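Local coordinates for Thiol:disulfide interchange protein DsbA (Neisseria meningitidis MC58, PDB 3HZ8) that belongs to the DsbA subfamily of the thioredoxin family and probably acts as a thiol-disulfide oxidoreductase in the periplasm, at residues Gln9-Leu14 with Asp179-Lys184; Glu43-Lys48 with Ser173-Ile178; Leu76-Asp81 with Gln137-Lys142; Val80-Ala85 with Leu128-Ser133; Asn92-Asp97 with Gly117-Phe122. The protein carries 1 engineered substitution. All coordinates share one frame; numbering follows the deposited sequence. Where two conformers were deposited one is given.

Contact 1 of 5, residues Gln9-Leu14 with Asp179-Lys184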
# COMPACT_ATOMS: atom_id res chain seq x y z
N GLN A 9 -11.76 -14.86 12.15
CA GLN A 9 -12.87 -13.92 12.18
C GLN A 9 -12.44 -12.51 11.78
O GLN A 9 -12.88 -12.01 10.76
CB GLN A 9 -13.56 -13.93 13.53
CG GLN A 9 -15.05 -13.75 13.45
CD GLN A 9 -15.75 -14.22 14.71
OE1 GLN A 9 -16.67 -15.05 14.66
NE2 GLN A 9 -15.30 -13.71 15.86
N ASN A 10 -11.58 -11.89 12.58
CA ASN A 10 -11.09 -10.56 12.22
C ASN A 10 -9.64 -10.54 11.73
O ASN A 10 -9.15 -9.50 11.32
CB ASN A 10 -11.36 -9.50 13.31
CG ASN A 10 -10.80 -9.89 14.66
OD1 ASN A 10 -10.03 -10.84 14.79
ND2 ASN A 10 -11.22 -9.17 15.69
N TYR A 11 -8.97 -11.69 11.77
CA TYR A 11 -7.66 -11.82 11.14
C TYR A 11 -7.38 -13.26 10.79
O TYR A 11 -8.01 -14.18 11.34
CB TYR A 11 -6.54 -11.26 12.03
CG TYR A 11 -6.05 -12.20 13.13
CD1 TYR A 11 -4.87 -12.95 12.97
CD2 TYR A 11 -6.76 -12.34 14.33
CE1 TYR A 11 -4.42 -13.80 13.99
CE2 TYR A 11 -6.31 -13.19 15.33
CZ TYR A 11 -5.14 -13.93 15.16
OH TYR A 11 -4.68 -14.77 16.15
N THR A 12 -6.45 -13.45 9.87
CA THR A 12 -5.93 -14.78 9.56
C THR A 12 -4.41 -14.71 9.52
O THR A 12 -3.83 -13.62 9.53
CB THR A 12 -6.47 -15.33 8.23
OG1 THR A 12 -6.24 -14.37 7.19
CG2 THR A 12 -7.97 -15.64 8.33
N VAL A 13 -3.78 -15.89 9.50
CA VAL A 13 -2.31 -15.97 9.50
C VAL A 13 -1.81 -16.49 8.17
O VAL A 13 -2.28 -17.53 7.69
CB VAL A 13 -1.76 -16.86 10.65
CG1 VAL A 13 -0.21 -16.79 10.72
CG2 VAL A 13 -2.36 -16.45 12.00
N LEU A 14 -0.85 -15.78 7.57
CA LEU A 14 -0.31 -16.19 6.28
C LEU A 14 0.46 -17.51 6.38
O LEU A 14 1.12 -17.77 7.40
CB LEU A 14 0.62 -15.12 5.70
CG LEU A 14 0.05 -13.78 5.26
CD1 LEU A 14 1.13 -13.01 4.49
CD2 LEU A 14 -1.26 -13.88 4.47
N ASP A 179 -4.36 -2.04 15.11
CA ASP A 179 -3.73 -1.68 16.39
C ASP A 179 -3.49 -2.89 17.28
O ASP A 179 -2.42 -3.00 17.91
CB ASP A 179 -4.59 -0.66 17.12
CG ASP A 179 -4.63 0.70 16.42
OD1 ASP A 179 -3.81 0.92 15.49
OD2 ASP A 179 -5.47 1.54 16.82
N LEU A 180 -4.48 -3.78 17.37
CA LEU A 180 -4.36 -4.99 18.18
C LEU A 180 -3.28 -5.91 17.61
O LEU A 180 -2.48 -6.48 18.37
CB LEU A 180 -5.70 -5.74 18.28
CG LEU A 180 -6.86 -5.06 19.01
CD1 LEU A 180 -8.12 -5.89 18.84
CD2 LEU A 180 -6.50 -4.93 20.48
N LEU A 181 -3.27 -6.06 16.29
CA LEU A 181 -2.24 -6.88 15.64
C LEU A 181 -0.85 -6.30 15.84
O LEU A 181 0.10 -7.04 16.07
CB LEU A 181 -2.53 -7.06 14.15
CG LEU A 181 -3.71 -7.96 13.82
CD1 LEU A 181 -4.03 -7.90 12.32
CD2 LEU A 181 -3.45 -9.39 14.26
N ALA A 182 -0.75 -4.98 15.79
CA ALA A 182 0.54 -4.32 16.00
C ALA A 182 1.12 -4.58 17.39
O ALA A 182 2.34 -4.80 17.54
CB ALA A 182 0.42 -2.84 15.75
N ASP A 183 0.25 -4.56 18.40
CA ASP A 183 0.65 -4.91 19.77
C ASP A 183 1.06 -6.38 19.87
O ASP A 183 2.07 -6.71 20.50
CB ASP A 183 -0.48 -4.57 20.76
CG ASP A 183 -0.19 -5.04 22.17
OD1 ASP A 183 0.71 -4.47 22.82
OD2 ASP A 183 -0.85 -5.99 22.63
N LYS A 184 0.30 -7.26 19.22
CA LYS A 184 0.61 -8.70 19.21
C LYS A 184 2.01 -8.93 18.63
O LYS A 184 2.82 -9.65 19.23
CB LYS A 184 -0.46 -9.48 18.42
CG LYS A 184 -0.28 -10.99 18.41
CD LYS A 184 -1.42 -11.64 17.63
CE LYS A 184 -1.28 -13.16 17.53
NZ LYS A 184 -1.45 -13.84 18.85
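Tyr11 lays its ring against Leu181 by a CH-pi contact. The methyl CD2 of Leu181 sits over one face of the ring, 4.3 Å from the centroid, and lies off-centre toward the rim on the CG and CD1 side, with CD2 4.0 Å from Tyr11 CG. A line from the ring centroid to the methyl leans 23° from the ring normal. The Tyr11 ring is set between its own backbone N and carbonyl carbon (chi1 81°), which turns it toward helix 171-191.

Strand 11-13 is an outermost strand of the mixed sheet of this thioredoxin-type domain. It pairs antiparallel with strand 164-166, and the helix it meets, 171-191, is the last of the chain. Leu181 also rests on Tyr164 and Val160 of the sheet, and Leu5 touches both Leu181 and Tyr11.

The second interaction is a loose van der Waals contact of a Lys184 methylene with the phenol oxygen. The lysine chain runs out extended and crosses the tyrosine side chain at about a right angle, bringing CE to 4.0 Å from Tyr11 OH; the bend at the last torsion (chi4 68°) leaves CE the nearest atom, with NZ only slightly farther from OH. No hydrogen bond joins the two segments; Asn10 OD1, in plane at the edge of the Tyr11 ring, accepts from Val6 N.

Contact 2 of 5, residues Glu43-Lys48 with Ser173-Ile178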
# COMPACT_ATOMS: atom_id res chain seq x y z
N GLU A 43 -8.47 4.35 1.45
CA GLU A 43 -7.35 5.28 1.46
C GLU A 43 -7.41 6.36 2.55
O GLU A 43 -6.51 6.43 3.38
CB GLU A 43 -7.14 5.90 0.07
CG GLU A 43 -6.01 6.93 0.02
CD GLU A 43 -4.63 6.34 0.28
OE1 GLU A 43 -4.46 5.10 0.17
OE2 GLU A 43 -3.71 7.13 0.58
N PRO A 44 -8.49 7.19 2.57
CA PRO A 44 -8.52 8.24 3.59
C PRO A 44 -8.55 7.73 5.04
O PRO A 44 -8.02 8.39 5.95
CB PRO A 44 -9.80 9.02 3.26
CG PRO A 44 -10.65 8.06 2.51
CD PRO A 44 -9.67 7.26 1.69
N VAL A 45 -9.16 6.57 5.25
CA VAL A 45 -9.25 5.98 6.59
C VAL A 45 -7.87 5.51 7.05
O VAL A 45 -7.43 5.79 8.19
CB VAL A 45 -10.27 4.80 6.62
CG1 VAL A 45 -10.26 4.09 7.96
CG2 VAL A 45 -11.69 5.30 6.30
N LEU A 46 -7.19 4.79 6.16
CA LEU A 46 -5.90 4.19 6.49
C LEU A 46 -4.82 5.26 6.61
O LEU A 46 -4.00 5.22 7.51
CB LEU A 46 -5.51 3.13 5.45
CG LEU A 46 -4.17 2.42 5.65
CD1 LEU A 46 -4.04 1.72 7.00
CD2 LEU A 46 -3.89 1.45 4.50
N SER A 47 -4.82 6.21 5.68
CA SER A 47 -3.82 7.27 5.74
C SER A 47 -3.99 8.14 7.00
O SER A 47 -2.99 8.54 7.62
CB SER A 47 -3.83 8.11 4.46
OG SER A 47 -5.02 8.84 4.34
N LYS A 48 -5.24 8.43 7.38
CA LYS A 48 -5.47 9.15 8.63
C LYS A 48 -4.98 8.34 9.82
O LYS A 48 -4.31 8.86 10.70
CB LYS A 48 -6.94 9.49 8.82
CG LYS A 48 -7.19 10.13 10.18
CD LYS A 48 -8.58 10.66 10.27
CE LYS A 48 -8.74 11.44 11.56
NZ LYS A 48 -10.04 12.12 11.54
N SER A 173 -13.51 -0.23 11.60
CA SER A 173 -13.23 -1.27 12.58
C SER A 173 -11.92 -1.99 12.29
O SER A 173 -11.23 -2.45 13.21
CB SER A 173 -14.37 -2.29 12.68
OG SER A 173 -14.59 -2.96 11.46
N GLY A 174 -11.55 -2.06 11.01
CA GLY A 174 -10.28 -2.68 10.64
C GLY A 174 -9.08 -1.95 11.21
O GLY A 174 -8.03 -2.56 11.45
N MET A 175 -9.21 -0.64 11.43
CA MET A 175 -8.11 0.12 12.04
C MET A 175 -7.83 -0.33 13.46
O MET A 175 -6.67 -0.42 13.88
CB MET A 175 -8.39 1.64 12.00
CG MET A 175 -8.58 2.22 10.60
SD MET A 175 -7.21 1.94 9.44
CE MET A 175 -7.86 0.55 8.47
N ASN A 176 -8.89 -0.64 14.21
CA ASN A 176 -8.76 -1.23 15.54
C ASN A 176 -8.04 -2.58 15.49
O ASN A 176 -7.16 -2.87 16.30
CB ASN A 176 -10.14 -1.39 16.19
CG ASN A 176 -10.85 -0.07 16.43
OD1 ASN A 176 -10.21 0.96 16.65
ND2 ASN A 176 -12.19 -0.11 16.44
N THR A 177 -8.43 -3.42 14.53
CA THR A 177 -7.74 -4.70 14.31
C THR A 177 -6.24 -4.47 14.05
O THR A 177 -5.40 -5.17 14.63
CB THR A 177 -8.40 -5.50 13.15
OG1 THR A 177 -9.78 -5.68 13.45
CG2 THR A 177 -7.77 -6.90 13.00
N ILE A 178 -5.90 -3.50 13.22
CA ILE A 178 -4.49 -3.19 12.96
C ILE A 178 -3.76 -2.88 14.27
O ILE A 178 -2.67 -3.41 14.51
CB ILE A 178 -4.33 -2.03 11.94
CG1 ILE A 178 -4.76 -2.50 10.54
CG2 ILE A 178 -2.86 -1.49 11.90
CD1 ILE A 178 -4.91 -1.40 9.52
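Around Leu46 and Met175 the helical segments 43-48 and 173-178 run roughly parallel, their axes 10.5 Å apart at closest and crossing at -34°, with the CA atoms of this pair 7.2 Å apart. Met175 bridges most of the gap. It leaves its helix with CG beside the backbone N and bends at both chi2 (-56°) and chi3 (100°), a hooked shape that presents the middle of the chain, rather than the methyl end, to helix 37-50. On one flank Met175 CG meets Val45 CG1 at 3.6 Å, the closest approach between the two segments. Further along, the sulfur settles against Leu46: SD lies 3.9 Å from Leu46 CA and 4.0 Å from Leu46 CD1, the leucine side chain crossing the methionine at about a right angle.

Helix 37-50 carries the redox-active disulfide Cys36-Cys39 at its start, and helix 171-191 closes the chain; as in other thioredoxin folds, the two lie on the same face of the sheet. Strand 26-32 forms the floor here, with Leu46 touching Glu30 and Ile178 touching Val28. Between them Leu46 CD1 and Ile178 CD1 meet methyl to methyl at 4.1 Å.

Helix 37-50 is kinked at Pro44, whose ring nitrogen has no bond to the preceding turn. Glu43 O, just before the kink, accepts from both the backbone N and the hydroxyl of Ser47, one turn on, the OG bond being 3.0 Å long and tilted out of the carbonyl plane, on the side turned from helix 171-191.

Contact 3 of 5, residues Leu76-Asp81 with Gln137-Lys142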
# COMPACT_ATOMS: atom_id res chain seq x y z
N LEU A 76 4.13 3.81 -11.34
CA LEU A 76 3.55 5.04 -10.75
C LEU A 76 3.54 4.99 -9.23
O LEU A 76 3.92 5.97 -8.58
CB LEU A 76 2.13 5.29 -11.28
CG LEU A 76 1.38 6.48 -10.67
CD1 LEU A 76 2.19 7.77 -10.77
CD2 LEU A 76 0.01 6.63 -11.28
N ALA A 77 3.08 3.87 -8.65
CA ALA A 77 3.05 3.73 -7.19
C ALA A 77 4.47 3.88 -6.63
O ALA A 77 4.68 4.59 -5.62
CB ALA A 77 2.45 2.39 -6.79
N ALA A 78 5.43 3.24 -7.29
CA ALA A 78 6.84 3.34 -6.91
C ALA A 78 7.27 4.80 -6.94
O ALA A 78 7.86 5.29 -5.98
CB ALA A 78 7.68 2.51 -7.85
N ALA A 79 6.95 5.50 -8.02
CA ALA A 79 7.36 6.90 -8.18
C ALA A 79 6.78 7.81 -7.09
O ALA A 79 7.46 8.74 -6.62
CB ALA A 79 6.95 7.40 -9.56
N VAL A 80 5.52 7.58 -6.72
CA VAL A 80 4.86 8.35 -5.66
C VAL A 80 5.58 8.11 -4.35
O VAL A 80 5.84 9.05 -3.59
CB VAL A 80 3.36 7.97 -5.53
CG1 VAL A 80 2.74 8.50 -4.22
CG2 VAL A 80 2.59 8.45 -6.74
N ASP A 81 5.89 6.85 -4.07
CA ASP A 81 6.61 6.51 -2.85
C ASP A 81 7.95 7.25 -2.78
O ASP A 81 8.30 7.79 -1.72
CB ASP A 81 6.82 5.00 -2.77
CG ASP A 81 6.41 4.43 -1.44
OD1 ASP A 81 6.07 5.22 -0.52
OD2 ASP A 81 6.42 3.19 -1.33
N GLN A 137 11.53 1.35 -11.85
CA GLN A 137 11.40 0.11 -12.61
C GLN A 137 11.67 -1.10 -11.72
O GLN A 137 11.03 -2.15 -11.86
CB GLN A 137 12.35 0.11 -13.83
CG GLN A 137 12.20 -1.10 -14.75
CD GLN A 137 12.90 -0.94 -16.11
OE1 GLN A 137 13.08 0.17 -16.61
NE2 GLN A 137 13.26 -2.06 -16.72
N ALA A 138 12.61 -0.94 -10.79
CA ALA A 138 12.96 -2.02 -9.87
C ALA A 138 11.99 -2.12 -8.69
O ALA A 138 11.75 -3.22 -8.19
CB ALA A 138 14.39 -1.89 -9.41
N ARG A 139 11.45 -0.99 -8.22
CA ARG A 139 10.34 -1.02 -7.25
C ARG A 139 9.11 -1.75 -7.85
O ARG A 139 8.47 -2.55 -7.16
CB ARG A 139 9.99 0.39 -6.72
CG ARG A 139 10.87 0.98 -5.57
CD ARG A 139 10.47 2.45 -5.37
NE ARG A 139 11.27 3.27 -4.44
CZ ARG A 139 10.87 3.61 -3.22
NH1 ARG A 139 9.72 3.15 -2.74
NH2 ARG A 139 11.64 4.41 -2.47
N ALA A 140 8.80 -1.51 -9.13
CA ALA A 140 7.64 -2.13 -9.79
C ALA A 140 7.79 -3.64 -10.04
O ALA A 140 6.83 -4.41 -9.88
CB ALA A 140 7.33 -1.41 -11.12
N ASP A 141 8.99 -4.05 -10.46
CA ASP A 141 9.33 -5.46 -10.64
C ASP A 141 9.15 -6.24 -9.34
O ASP A 141 8.68 -7.39 -9.34
CB ASP A 141 10.79 -5.56 -11.07
CG ASP A 141 11.03 -4.98 -12.45
OD1 ASP A 141 10.04 -4.66 -13.14
OD2 ASP A 141 12.20 -4.86 -12.84
N LYS A 142 9.56 -5.61 -8.24
CA LYS A 142 9.41 -6.21 -6.91
C LYS A 142 7.92 -6.35 -6.55
O LYS A 142 7.52 -7.35 -5.96
CB LYS A 142 10.17 -5.38 -5.86
CG LYS A 142 10.05 -5.86 -4.41
CD LYS A 142 10.71 -7.19 -4.16
CE LYS A 142 10.63 -7.59 -2.68
NZ LYS A 142 11.15 -8.97 -2.49
O HOH W 1 7.86 1.25 -3.45
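Arg139 NH1 is held by a water and, more weakly, by a carboxylate: it gives a 2.8 Å hydrogen bond to water 1, which lies in plane at the edge of the guanidinium, and it forms a long salt bridge of 3.6 Å with Asp81 OD2. The same water donates to Asp81 OD2 at 3.2 Å, so the two charges are joined both directly and through solvent. The carboxylate and guanidinium planes stand 58° apart, too far turned for a two-pronged pairing, and Asp81 CB, at 3.4 Å, is closer to NH1 than the oxygen is. Each charge has a stronger partner elsewhere: Glu135 for Arg139 NE and Lys88 for Asp81 OD1. The four charges alternate in sign, which probably favours the ionised states.

The arginine chain runs extended from CG to NE across the surface of helix 71-83, bringing one face of its guanidinium over Ala78 O and the carbonyl carbon of Asp81. At the base of that chain the packing is tight. Ala78 CB stands only 3.3 Å from Arg139 CB and 3.7 Å from Arg139 CD, and the small methyl lets the helix axes come within 8.3 Å while they cross at 123°. This close alanine-based crossing joins the first helix of the helical insertion to the long helix 134-149 that, as in other DsbA proteins, leads back to the thioredoxin domain.

Contact 4 of 5, residues Val80-Ala85 with Leu128-Ser133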
# COMPACT_ATOMS: atom_id res chain seq x y z
N VAL A 80 5.52 7.58 -6.72
CA VAL A 80 4.86 8.35 -5.66
C VAL A 80 5.58 8.11 -4.35
O VAL A 80 5.84 9.05 -3.59
CB VAL A 80 3.36 7.97 -5.53
CG1 VAL A 80 2.74 8.50 -4.22
CG2 VAL A 80 2.59 8.45 -6.74
N ASP A 81 5.89 6.85 -4.07
CA ASP A 81 6.61 6.51 -2.85
C ASP A 81 7.95 7.25 -2.78
O ASP A 81 8.30 7.79 -1.72
CB ASP A 81 6.82 5.00 -2.77
CG ASP A 81 6.41 4.43 -1.44
OD1 ASP A 81 6.07 5.22 -0.52
OD2 ASP A 81 6.42 3.19 -1.33
N MET A 82 8.65 7.30 -3.92
CA MET A 82 9.96 7.93 -4.04
C MET A 82 9.88 9.46 -3.90
O MET A 82 10.30 10.04 -2.89
CB MET A 82 10.58 7.58 -5.41
CG MET A 82 10.91 6.11 -5.62
SD MET A 82 11.32 5.62 -7.32
CE MET A 82 12.65 6.78 -7.67
N ALA A 83 9.35 10.09 -4.93
CA ALA A 83 9.38 11.54 -5.07
C ALA A 83 8.36 12.29 -4.22
O ALA A 83 8.50 13.49 -3.96
CB ALA A 83 9.19 11.91 -6.50
N ALA A 84 7.31 11.59 -3.80
CA ALA A 84 6.25 12.24 -3.04
C ALA A 84 6.12 11.68 -1.63
O ALA A 84 5.04 11.77 -1.04
CB ALA A 84 4.92 12.14 -3.79
N ALA A 85 7.21 11.14 -1.08
CA ALA A 85 7.17 10.56 0.27
C ALA A 85 6.55 11.51 1.30
O ALA A 85 5.75 11.08 2.13
CB ALA A 85 8.57 10.10 0.71
N LEU A 128 7.25 12.52 -11.81
CA LEU A 128 7.65 12.19 -13.18
C LEU A 128 9.13 11.77 -13.28
O LEU A 128 9.45 10.76 -13.89
CB LEU A 128 7.35 13.35 -14.13
CG LEU A 128 7.75 13.12 -15.59
CD1 LEU A 128 7.15 11.83 -16.17
CD2 LEU A 128 7.40 14.34 -16.46
N ALA A 129 10.02 12.55 -12.66
CA ALA A 129 11.44 12.20 -12.62
C ALA A 129 11.69 10.84 -11.98
O ALA A 129 12.50 10.06 -12.46
CB ALA A 129 12.25 13.29 -11.92
N ALA A 130 10.97 10.58 -10.89
CA ALA A 130 11.05 9.28 -10.23
C ALA A 130 10.56 8.16 -11.14
O ALA A 130 11.17 7.09 -11.17
CB ALA A 130 10.26 9.29 -8.92
N TYR A 131 9.47 8.41 -11.88
CA TYR A 131 8.95 7.43 -12.83
C TYR A 131 10.00 7.09 -13.88
O TYR A 131 10.16 5.93 -14.26
CB TYR A 131 7.66 7.93 -13.51
CG TYR A 131 7.11 6.96 -14.53
CD1 TYR A 131 6.14 6.01 -14.18
CD2 TYR A 131 7.57 6.97 -15.86
CE1 TYR A 131 5.65 5.11 -15.12
CE2 TYR A 131 7.08 6.07 -16.80
CZ TYR A 131 6.12 5.14 -16.42
OH TYR A 131 5.65 4.26 -17.35
N GLU A 132 10.75 8.09 -14.31
CA GLU A 132 11.73 7.89 -15.37
C GLU A 132 13.05 7.31 -14.87
O GLU A 132 13.92 6.97 -15.67
CB GLU A 132 11.94 9.19 -16.16
CG GLU A 132 10.66 9.62 -16.87
CD GLU A 132 10.88 10.05 -18.32
OE1 GLU A 132 10.35 11.12 -18.69
OE2 GLU A 132 11.59 9.33 -19.06
N SER A 133 13.19 7.17 -13.55
CA SER A 133 14.42 6.65 -12.95
C SER A 133 14.44 5.13 -12.89
O SER A 133 13.38 4.49 -12.80
CB SER A 133 14.60 7.23 -11.54
OG SER A 133 13.69 6.63 -10.64
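Ala83 and Met82 meet Ala130 and Ser133 with no ring between them, so the flat group that matters is the peptide carbonyl of Ala130. Two donors from Ser133 converge on its oxygen. The hydroxyl OG donates at 2.6 Å, tilted 20° from the carbonyl plane with an angle of 129° at the oxygen, and the backbone N donates at 3.1 Å. A chi1 of 74° brings the serine hydroxyl round to this oxygen. Ser136 OG is a further hydrogen-bond partner of Ala130 O. The ring of Tyr131 lies away from this contact and makes a cation-pi pair with Arg75, further back on helix 71-83.

Across the interface the touching atoms are mostly methyls. Ala83 CB and Ala130 CB face each other at 3.7 Å, and the backbones come correspondingly close, with the CA atoms of these two residues 5.9 Å apart. Met82 flanks the pair: its CB lies 3.9 Å from Ala130 CB, while the far end of its chain, modelled in two conformers, reaches in the given one toward Ala130 CB and Ser133, an approach that is doubtful in detail.

Helix 71-83 ends here, Ala84 being the first residue to leave helical geometry, and Ser133 is already outside helix 124-132. No hydrogen bond spans the two segments. With Ala130 O satisfied by Ser133 and Ser136, what joins them directly is apolar packing of alanine methyls and the Met82 chain, while just beyond it Ser133 O is tied to Arg75 of helix 71-83.

Contact 5 of 5, residues Asn92-Asp97 with Gly117-Phe122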
# COMPACT_ATOMS: atom_id res chain seq x y z
N ASN A 92 -1.79 10.16 -3.74
CA ASN A 92 -2.71 9.04 -3.84
C ASN A 92 -4.14 9.48 -4.03
O ASN A 92 -4.87 8.92 -4.85
CB ASN A 92 -2.59 8.16 -2.60
CG ASN A 92 -1.35 7.31 -2.62
OD1 ASN A 92 -0.67 7.19 -3.64
ND2 ASN A 92 -1.07 6.68 -1.49
N SER A 93 -4.53 10.51 -3.27
CA SER A 93 -5.82 11.15 -3.42
C SER A 93 -6.05 11.57 -4.87
O SER A 93 -7.08 11.22 -5.44
CB SER A 93 -5.92 12.38 -2.51
OG SER A 93 -7.21 12.95 -2.63
N HIS A 94 -5.09 12.29 -5.44
CA HIS A 94 -5.14 12.75 -6.84
C HIS A 94 -5.23 11.58 -7.83
O HIS A 94 -6.01 11.61 -8.77
CB HIS A 94 -3.93 13.65 -7.16
CG HIS A 94 -4.16 15.10 -6.90
ND1 HIS A 94 -3.72 16.10 -7.75
CD2 HIS A 94 -4.81 15.73 -5.89
CE1 HIS A 94 -4.08 17.27 -7.27
NE2 HIS A 94 -4.75 17.08 -6.15
N ILE A 95 -4.44 10.54 -7.60
CA ILE A 95 -4.40 9.41 -8.53
C ILE A 95 -5.66 8.55 -8.49
O ILE A 95 -6.18 8.16 -9.52
CB ILE A 95 -3.14 8.55 -8.30
CG1 ILE A 95 -1.89 9.38 -8.60
CG2 ILE A 95 -3.14 7.31 -9.21
CD1 ILE A 95 -0.64 8.88 -7.94
N PHE A 96 -6.14 8.25 -7.28
CA PHE A 96 -7.39 7.53 -7.17
C PHE A 96 -8.53 8.29 -7.84
O PHE A 96 -9.34 7.68 -8.52
CB PHE A 96 -7.77 7.24 -5.71
CG PHE A 96 -7.11 6.01 -5.14
CD1 PHE A 96 -7.31 4.75 -5.70
CD2 PHE A 96 -6.32 6.13 -4.02
CE1 PHE A 96 -6.71 3.64 -5.13
CE2 PHE A 96 -5.71 5.02 -3.46
CZ PHE A 96 -5.90 3.78 -4.02
N ASP A 97 -8.58 9.61 -7.65
CA ASP A 97 -9.63 10.42 -8.30
C ASP A 97 -9.52 10.31 -9.82
O ASP A 97 -10.49 9.97 -10.49
CB ASP A 97 -9.60 11.89 -7.86
CG ASP A 97 -10.78 12.66 -8.42
OD1 ASP A 97 -10.60 13.36 -9.44
OD2 ASP A 97 -11.89 12.52 -7.89
N GLY A 117 3.24 15.66 -15.34
CA GLY A 117 3.85 16.97 -15.56
C GLY A 117 2.96 18.14 -15.17
O GLY A 117 3.47 19.20 -14.83
N GLU A 118 1.65 17.93 -15.21
CA GLU A 118 0.65 18.94 -14.90
C GLU A 118 0.22 19.03 -13.43
O GLU A 118 -0.45 19.97 -13.06
CB GLU A 118 -0.60 18.74 -15.76
CG GLU A 118 -0.36 18.94 -17.24
CD GLU A 118 -1.38 18.25 -18.12
OE1 GLU A 118 -2.32 17.60 -17.61
OE2 GLU A 118 -1.23 18.36 -19.35
N GLN A 119 0.61 18.06 -12.60
CA GLN A 119 0.22 18.07 -11.18
C GLN A 119 1.11 18.99 -10.33
O GLN A 119 2.32 18.94 -10.44
CB GLN A 119 0.26 16.65 -10.60
CG GLN A 119 -0.56 15.62 -11.36
CD GLN A 119 -1.96 16.10 -11.68
OE1 GLN A 119 -2.38 16.09 -12.85
NE2 GLN A 119 -2.69 16.54 -10.65
N THR A 120 0.49 19.81 -9.47
CA THR A 120 1.25 20.64 -8.50
C THR A 120 0.68 20.62 -7.07
O THR A 120 1.34 21.14 -6.15
CB THR A 120 1.37 22.12 -8.94
OG1 THR A 120 0.06 22.65 -9.16
CG2 THR A 120 2.22 22.26 -10.20
N ALA A 121 -0.51 20.04 -6.89
CA ALA A 121 -1.05 19.81 -5.52
C ALA A 121 -0.11 18.89 -4.76
O ALA A 121 -0.02 18.97 -3.53
CB ALA A 121 -2.43 19.22 -5.57
N PHE A 122 0.52 18.00 -5.52
CA PHE A 122 1.76 17.35 -5.13
C PHE A 122 2.77 17.65 -6.25
O PHE A 122 2.38 18.13 -7.32
CB PHE A 122 1.55 15.84 -4.93
CG PHE A 122 1.21 15.08 -6.19
CD1 PHE A 122 -0.09 15.04 -6.67
CD2 PHE A 122 2.19 14.39 -6.88
CE1 PHE A 122 -0.42 14.33 -7.84
CE2 PHE A 122 1.89 13.66 -8.04
CZ PHE A 122 0.58 13.64 -8.52
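This is a partly buried side-chain contact in the helical region, where His94 of helix 88-101 projects into the turn that follows helix 109-118. Phe122 supplies its apolar wall. The ring atom Phe122 CE1 reaches His94 CB at 3.6 Å and His94 ND1 at 3.7 Å, the two side chains sliding past one another in opposite directions. Their ring planes are almost perpendicular, at 85°, with centroids 5.6 Å apart in an oblique arrangement. A chi1 of 67° turns the Phe122 ring inward from the loop.

Both segments belong to the helical insertion of the DsbA-type thioredoxin fold. Trp115 of helix 109-118 bridges them, touching both Phe122 and Ile95, and Phe96, one residue beyond, packs on Cys39 of the redox-active disulfide.

The same ND1 edge of the imidazole also faces Gln119. The end of the glutamine side chain comes to the ring edge, its amide plane turned 74° from the ring; which amide atom faces ND1 is uncertain. Ala121 CB borders the CE1 and NE2 side of the histidine, at a modelled separation too short to be reliable.

Overall arrangement
The five contacts fall into two groups. Contacts 1 and 2, centres 13 Å apart, share helix 171-191 and pack this C-terminal helix of the thioredoxin fold on edge strand 11-13 and the active-site helix 37-50. Contacts 3, 4 and 5 belong to the helices between strands 57-63 and 157-160. Contacts 3 and 4, centres 8 Å apart, share Val80 and Asp81 of helix 71-83, and Val80 touches Ile95 of contact 5. Along the chain contact 1 encloses contact 2, which encloses contact 3; contacts 3 and 4 start from the same stretch, and contact 5 falls within both. Glu43 of contact 2 touches Asn92 and Phe96 of contact 5, so the active-site helix itself touches the insertion.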